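Local coordinates for metal-dependent phosphohydrolase, HDOD domain-containing (Geobacter sulfurreducens, PDB 3HC1), which is of unknown function but binds two iron ions in an HD-type site and is probably a metal-dependent phosphohydrolase, at residues T118-S123 with A148-D153. Residues are numbered along the deposited sequence; the frame is centred on the assembly and turned at random. Where two conformers were deposited one is given.
Sequences TLWAHS and AGLLHD. With FE (Fe (III) ion), chain C; FE (Fe (III) ion), chain B.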
ATOM      1  N   THR A 118       7.567   6.884  -8.817  1.00 15.79           N
ATOM      2  CA  THR A 118       8.153   6.769  -7.472  1.00 16.48           C
ATOM      3  C   THR A 118       7.113   6.295  -6.428  1.00 15.62           C
ATOM      4  O   THR A 118       7.347   5.370  -5.644  1.00 15.89           O
ATOM      5  CB  THR A 118       8.784   8.149  -7.099  1.00 15.94           C
ATOM      6  OG1 THR A 118       9.800   8.401  -8.062  1.00 18.57           O
ATOM      7  CG2 THR A 118       9.450   8.178  -5.698  1.00 13.74           C
ATOM      8  N   LEU A 119       5.964   6.948  -6.456  1.00 14.76           N
ATOM      9  CA  LEU A 119       4.918   6.649  -5.494  0.50 15.66           C
ATOM     10  C   LEU A 119       4.288   5.292  -5.790  1.00 14.64           C
ATOM     11  O   LEU A 119       4.022   4.540  -4.873  1.00 15.73           O
ATOM     12  CB  LEU A 119       3.873   7.778  -5.449  0.50 17.91           C
ATOM     13  CG  LEU A 119       4.288   8.929  -4.501  0.50 19.94           C
ATOM     14  CD1 LEU A 119       5.638   9.575  -4.855  0.50 24.87           C
ATOM     15  CD2 LEU A 119       3.196   9.983  -4.437  0.50 28.46           C
ATOM     16  N   TRP A 120       4.050   4.990  -7.059  1.00 14.02           N
ATOM     17  CA  TRP A 120       3.496   3.710  -7.428  1.00 15.47           C
ATOM     18  C   TRP A 120       4.398   2.517  -7.075  1.00 13.47           C
ATOM     19  O   TRP A 120       3.957   1.554  -6.435  1.00 16.27           O
ATOM     20  CB  TRP A 120       3.134   3.707  -8.926  1.00 14.29           C
ATOM     21  CG  TRP A 120       2.731   2.353  -9.447  1.00 16.86           C
ATOM     22  CD1 TRP A 120       3.420   1.562 -10.317  1.00 17.39           C
ATOM     23  CD2 TRP A 120       1.501   1.670  -9.162  1.00 17.46           C
ATOM     24  NE1 TRP A 120       2.697   0.415 -10.582  1.00 25.38           N
ATOM     25  CE2 TRP A 120       1.525   0.453  -9.865  1.00 23.36           C
ATOM     26  CE3 TRP A 120       0.411   1.951  -8.337  1.00 17.75           C
ATOM     27  CZ2 TRP A 120       0.480  -0.483  -9.784  1.00 20.18           C
ATOM     28  CZ3 TRP A 120      -0.614   1.045  -8.249  1.00 19.70           C
ATOM     29  CH2 TRP A 120      -0.582  -0.170  -9.002  1.00 17.66           C
ATOM     30  N   ALA A 121       5.650   2.581  -7.494  1.00 15.73           N
ATOM     31  CA  ALA A 121       6.592   1.494  -7.262  1.00 18.75           C
ATOM     32  C   ALA A 121       6.716   1.194  -5.760  1.00 16.71           C
ATOM     33  O   ALA A 121       6.683   0.039  -5.325  1.00 15.50           O
ATOM     34  CB  ALA A 121       8.021   1.820  -7.911  1.00 18.33           C
ATOM     35  N   HIS A 122       6.845   2.246  -4.963  1.00 15.62           N
ATOM     36  CA  HIS A 122       6.933   2.094  -3.507  1.00 16.61           C
ATOM     37  C   HIS A 122       5.648   1.461  -2.908  1.00 16.40           C
ATOM     38  O   HIS A 122       5.709   0.585  -2.029  1.00 17.41           O
ATOM     39  CB  HIS A 122       7.158   3.472  -2.859  1.00 14.65           C
ATOM     40  CG  HIS A 122       6.996   3.465  -1.368  1.00 16.68           C
ATOM     41  ND1 HIS A 122       7.841   2.766  -0.537  1.00 15.18           N
ATOM     42  CD2 HIS A 122       6.052   4.019  -0.571  1.00 19.85           C
ATOM     43  CE1 HIS A 122       7.465   2.947   0.718  1.00 15.91           C
ATOM     44  NE2 HIS A 122       6.369   3.690   0.727  1.00 16.70           N
ATOM     45  N   SER A 123       4.496   1.924  -3.396  1.00 19.83           N
ATOM     46  CA  SER A 123       3.199   1.441  -2.918  1.00 16.77           C
ATOM     47  C   SER A 123       2.968  -0.010  -3.299  1.00 18.84           C
ATOM     48  O   SER A 123       2.541  -0.835  -2.434  1.00 12.92           O
ATOM     49  CB  SER A 123       2.057   2.337  -3.423  1.00 16.12           C
ATOM     50  OG  SER A 123       2.170   3.663  -2.872  1.00 14.10           O
ATOM     51  N   ALA A 148      -4.465  -2.815   2.087  1.00 14.59           N
ATOM     52  CA  ALA A 148      -4.015  -1.796   3.068  1.00 14.47           C
ATOM     53  C   ALA A 148      -2.646  -1.234   2.672  1.00 15.58           C
ATOM     54  O   ALA A 148      -2.421  -0.021   2.745  1.00 15.05           O
ATOM     55  CB  ALA A 148      -4.012  -2.318   4.496  1.00 17.41           C
ATOM     56  N   GLY A 149      -1.762  -2.124   2.221  1.00 16.79           N
ATOM     57  CA  GLY A 149      -0.398  -1.758   1.803  1.00 17.63           C
ATOM     58  C   GLY A 149      -0.342  -0.858   0.593  1.00 13.35           C
ATOM     59  O   GLY A 149       0.332   0.185   0.575  1.00 14.72           O
ATOM     60  N   LEU A 150      -1.081  -1.251  -0.441  1.00 15.82           N
ATOM     61  CA  LEU A 150      -1.104  -0.465  -1.676  1.00 14.75           C
ATOM     62  C   LEU A 150      -1.693   0.927  -1.441  1.00 15.34           C
ATOM     63  O   LEU A 150      -1.350   1.862  -2.173  1.00 17.64           O
ATOM     64  CB  LEU A 150      -1.905  -1.202  -2.751  1.00 13.86           C
ATOM     65  CG  LEU A 150      -1.763  -0.739  -4.202  1.00 22.69           C
ATOM     66  CD1 LEU A 150      -0.346  -0.512  -4.645  1.00 14.30           C
ATOM     67  CD2 LEU A 150      -2.430  -1.785  -5.119  1.00 26.20           C
ATOM     68  N   LEU A 151      -2.565   1.084  -0.419  1.00 13.66           N
ATOM     69  CA  LEU A 151      -3.201   2.359  -0.158  1.00 14.28           C
ATOM     70  C   LEU A 151      -2.499   3.181   0.922  1.00 13.19           C
ATOM     71  O   LEU A 151      -2.956   4.283   1.246  1.00 14.88           O
ATOM     72  CB  LEU A 151      -4.662   2.166   0.295  1.00 13.17           C
ATOM     73  CG  LEU A 151      -5.576   1.561  -0.794  1.00 17.17           C
ATOM     74  CD1 LEU A 151      -6.912   1.201  -0.190  1.00 16.62           C
ATOM     75  CD2 LEU A 151      -5.713   2.622  -1.897  1.00 22.19           C
ATOM     76  N   HIS A 152      -1.447   2.631   1.540  1.00 14.56           N
ATOM     77  CA  HIS A 152      -0.869   3.252   2.753  1.00 14.10           C
ATOM     78  C   HIS A 152      -0.430   4.735   2.621  1.00 16.05           C
ATOM     79  O   HIS A 152      -0.626   5.548   3.518  1.00 11.30           O
ATOM     80  CB  HIS A 152       0.223   2.390   3.392  1.00 14.50           C
ATOM     81  CG  HIS A 152       1.590   2.571   2.773  1.00 12.55           C
ATOM     82  ND1 HIS A 152       1.905   2.049   1.542  1.00 17.43           N
ATOM     83  CD2 HIS A 152       2.708   3.205   3.208  1.00 19.73           C
ATOM     84  CE1 HIS A 152       3.138   2.394   1.217  1.00 20.56           C
ATOM     85  NE2 HIS A 152       3.656   3.071   2.220  1.00 12.57           N
ATOM     86  N   ASP A 153       0.173   5.040   1.474  1.00 13.82           N
ATOM     87  CA  ASP A 153       0.629   6.351   1.131  1.00 15.61           C
ATOM     88  C   ASP A 153      -0.297   7.122   0.199  1.00 17.85           C
ATOM     89  O   ASP A 153       0.144   8.072  -0.484  1.00 17.32           O
ATOM     90  CB  ASP A 153       2.032   6.236   0.522  1.00 15.45           C
ATOM     91  CG  ASP A 153       3.119   6.200   1.598  1.00 18.89           C
ATOM     92  OD1 ASP A 153       2.798   6.561   2.755  1.00 16.46           O
ATOM     93  OD2 ASP A 153       4.259   5.788   1.293  1.00 16.43           O
TER
HETATM   94 FE    FE C 306       5.437   4.540   2.546  1.00 19.20          FE
HETATM   95 FE    FE B 305       4.072   6.857   4.484  1.00 14.71          FE
HETATM   96  O   HOH W   1       0.147   4.241  -1.282  1.00 16.66           O
HETATM   97  O   HOH W   2       4.905   5.164   4.357  1.00 15.87           O
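His-122, His-152 and Asp-153 meet at the di-iron centre of the HDOD domain, supplying the first histidine and the His-Asp pair of the HD signature. One iron is bound by His-122 NE2 at 2.2 Å, by His-152 NE2 at 2.3 Å and by Asp-153 OD2 at 2.1 Å; the other oxygen, OD1, binds the second iron, and a water also joins the two metals. The imidazoles are turned obliquely, their planes at 62°, whereas the Asp-153 carboxylate is turned only 26° from the plane of the His-122 ring, with OD2 in plane at that ring's edge. With CG of His-152 between the backbone N and the carbonyl carbon (chi1 84°), its ND1 donates to Gly-149 O at 2.6 Å, a bond lying near the planes of both ring and carbonyl that probably fixes the ring's rotation. His-122 ND1 is hydrogen-bonded to Leu-246 O.

One residue on from His-122, Ser-123 OG gives its proton to Leu-119 O and accepts from a water at 2.6 Å, which also donates to Leu-150 O and accepts from Asp-153 N. An alanine in place of Ser-123 would probably leave the water without its acceptor on this helix, cutting the polar link to Asp-153 N, and remove the side-chain bond to Leu-119 O. Leu-150 CD1 rests on Ser-123 C at 3.6 Å and reaches Trp-120 CZ3.

Asp-238 and Glu-249 complete the first iron's shell, while His-193, His-217, His-218 and Glu-249 serve the second. Helix 82-108 packs against Trp-120, Ser-123 and Leu-150, and helix 229-243 against both histidines.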